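Murein peptide amidase A (Escherichia coli O157:H7, PDB 5HXD) probably cleaves the gamma-D-glutamyl-diaminopimelic acid amide bond of murein tripeptide in muropeptide degradation, as a zinc-dependent amidase of the peptidase M14 family. Local coordinates at residues V95-N100 with G133-T138. Sequence-based numbering, arbitrary orientation.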
loop_
_atom_site.group_PDB
_atom_site.type_symbol
_atom_site.label_atom_id
_atom_site.label_comp_id
_atom_site.label_asym_id
_atom_site.label_seq_id
_atom_site.Cartn_x
_atom_site.Cartn_y
_atom_site.Cartn_z
ATOM N N VAL A 95 12.549 11.161 3.153
ATOM C CA VAL A 95 11.862 12.437 3.322
ATOM C C VAL A 95 10.378 12.236 3.641
ATOM O O VAL A 95 9.702 11.428 3.001
ATOM C CB VAL A 95 11.997 13.310 2.058
ATOM C CG1 VAL A 95 11.204 14.596 2.203
ATOM C CG2 VAL A 95 13.471 13.613 1.771
ATOM N N ASP A 96 9.885 12.954 4.650
ATOM C CA ASP A 96 8.452 13.013 4.928
ATOM C C ASP A 96 7.835 14.019 3.934
ATOM O O ASP A 96 8.013 15.225 4.085
ATOM C CB ASP A 96 8.191 13.425 6.390
ATOM C CG ASP A 96 6.717 13.254 6.825
ATOM O OD1 ASP A 96 5.783 13.294 5.972
ATOM O OD2 ASP A 96 6.498 13.101 8.053
ATOM N N LEU A 97 7.143 13.523 2.909
ATOM C CA LEU A 97 6.622 14.386 1.848
ATOM C C LEU A 97 5.671 15.455 2.403
ATOM O O LEU A 97 5.494 16.511 1.800
ATOM C CB LEU A 97 5.905 13.562 0.761
ATOM C CG LEU A 97 6.766 12.714 -0.188
ATOM C CD1 LEU A 97 5.905 11.849 -1.087
ATOM C CD2 LEU A 97 7.702 13.566 -1.000
ATOM N N ASN A 98 5.072 15.177 3.554
ATOM C CA ASN A 98 4.169 16.124 4.181
ATOM C C ASN A 98 4.924 17.039 5.133
ATOM O O ASN A 98 4.334 17.619 6.043
ATOM C CB ASN A 98 3.047 15.400 4.923
ATOM C CG ASN A 98 1.779 16.237 5.043
ATOM O OD1 ASN A 98 1.321 16.858 4.079
ATOM N ND2 ASN A 98 1.195 16.233 6.227
ATOM N N ARG A 99 6.234 17.143 4.930
ATOM C CA ARG A 99 7.023 18.215 5.533
ATOM C C ARG A 99 7.864 18.832 4.437
ATOM O O ARG A 99 8.678 19.717 4.700
ATOM C CB ARG A 99 7.928 17.719 6.677
ATOM C CG ARG A 99 7.213 17.044 7.831
ATOM C CD ARG A 99 6.326 18.007 8.581
ATOM N NE ARG A 99 5.634 17.353 9.676
ATOM C CZ ARG A 99 4.537 16.611 9.543
ATOM N NH1 ARG A 99 3.992 16.416 8.345
ATOM N NH2 ARG A 99 3.995 16.043 10.615
ATOM N N ASN A 100 7.649 18.365 3.207
ATOM C CA ASN A 100 8.446 18.769 2.045
ATOM C C ASN A 100 7.819 19.842 1.101
ATOM O O ASN A 100 8.420 20.206 0.091
ATOM C CB ASN A 100 8.785 17.513 1.228
ATOM C CG ASN A 100 9.991 17.704 0.311
ATOM O OD1 ASN A 100 9.907 17.475 -0.902
ATOM N ND2 ASN A 100 11.118 18.128 0.887
ATOM N N GLY A 133 10.351 21.892 -1.096
ATOM C CA GLY A 133 9.857 21.261 -2.308
ATOM C C GLY A 133 10.911 20.437 -3.034
ATOM O O GLY A 133 10.821 20.278 -4.250
ATOM N N SER A 134 11.893 19.894 -2.305
ATOM C CA SER A 134 12.969 19.126 -2.936
ATOM C C SER A 134 12.492 17.901 -3.749
ATOM O O SER A 134 13.016 17.625 -4.837
ATOM C CB SER A 134 13.985 18.661 -1.872
ATOM O OG SER A 134 13.590 17.464 -1.207
ATOM N N GLU A 135 11.511 17.165 -3.232
ATOM C CA GLU A 135 11.250 15.825 -3.754
ATOM C C GLU A 135 10.405 15.812 -5.045
ATOM O O GLU A 135 9.505 16.637 -5.213
ATOM C CB GLU A 135 10.583 14.967 -2.673
ATOM C CG GLU A 135 11.410 14.830 -1.396
ATOM C CD GLU A 135 12.834 14.321 -1.652
ATOM O OE1 GLU A 135 13.019 13.108 -1.954
ATOM O OE2 GLU A 135 13.762 15.156 -1.555
ATOM N N PRO A 136 10.695 14.854 -5.954
ATOM C CA PRO A 136 9.997 14.794 -7.241
ATOM C C PRO A 136 8.501 14.571 -7.073
ATOM O O PRO A 136 7.730 15.233 -7.766
ATOM C CB PRO A 136 10.660 13.610 -7.964
ATOM C CG PRO A 136 11.370 12.849 -6.934
ATOM C CD PRO A 136 11.697 13.784 -5.813
ATOM N N GLU A 137 8.103 13.674 -6.175
ATOM C CA GLU A 137 6.698 13.508 -5.831
ATOM C C GLU A 137 6.052 14.828 -5.414
ATOM O O GLU A 137 4.892 15.072 -5.724
ATOM C CB GLU A 137 6.532 12.497 -4.702
ATOM C CG GLU A 137 6.895 11.071 -5.044
ATOM C CD GLU A 137 8.356 10.766 -4.818
ATOM O OE1 GLU A 137 9.104 11.657 -4.365
ATOM O OE2 GLU A 137 8.759 9.627 -5.106
ATOM N N THR A 138 6.795 15.678 -4.704
ATOM C CA THR A 138 6.238 16.941 -4.221
ATOM C C THR A 138 6.055 17.972 -5.332
ATOM O O THR A 138 5.006 18.615 -5.456
ATOM C CB THR A 138 7.130 17.561 -3.153
ATOM O OG1 THR A 138 7.294 16.623 -2.080
ATOM C CG2 THR A 138 6.525 18.892 -2.653
#
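Asn100 and the residues around Glu135 give a worked example of how one buried amide can join a long loop to the start of a helix. With CG anti to its backbone N (chi1 -159°), the Asn100 side chain points at the segment 133-138. Its CB passes 3.7 Å from Thr138 OG1, and CG then packs 3.6 Å from Glu135 CG, the two side chains crossing at about a right angle. At the tip, OD1 accepts twice. Glu135 N, at the N-cap position of helix 136-148, donates to Asn100 OD1 over 2.8 Å in a fairly straight bond (157°). Thr138 OG1, in the helix itself, donates to Asn100 OD1 over 3.0 Å, and each donor lies in the carbonyl plane of the amide, on a lone pair. The other branch, ND2, makes a hydrogen bond to the backbone O of Thr128 and a weak one to Ser134 OG, so both ends of the amide are engaged and its rotation is fixed. Asn100 O adds a weak backbone bond from Gly133 N.

Van der Waals packing completes the contact. Leu97 sets CD1 against Glu137 CB at 3.7 Å, while its CD2 reaches Glu135 CB at 3.6 Å and slides past Thr138. Val95 meets Glu135 tip to tip, CG2 lying 3.6 Å from the carboxylate carbon CD; bent at chi2, the acid turns OE1 to Asn91 and Asn93. The Glu137 carboxylate is bonded by Asn91 ND2 at OE1 and by Leu24 N at OE2.

Between Val95 and Leu97, Asp96 closes an Asx turn with Asn98 N and accepts from His49 NE2. His49 is a predicted zinc ligand, so the anchored loop probably supplies a second-shell carboxylate, an arrangement characteristic of the catalytic zinc site of M14 carboxypeptidases.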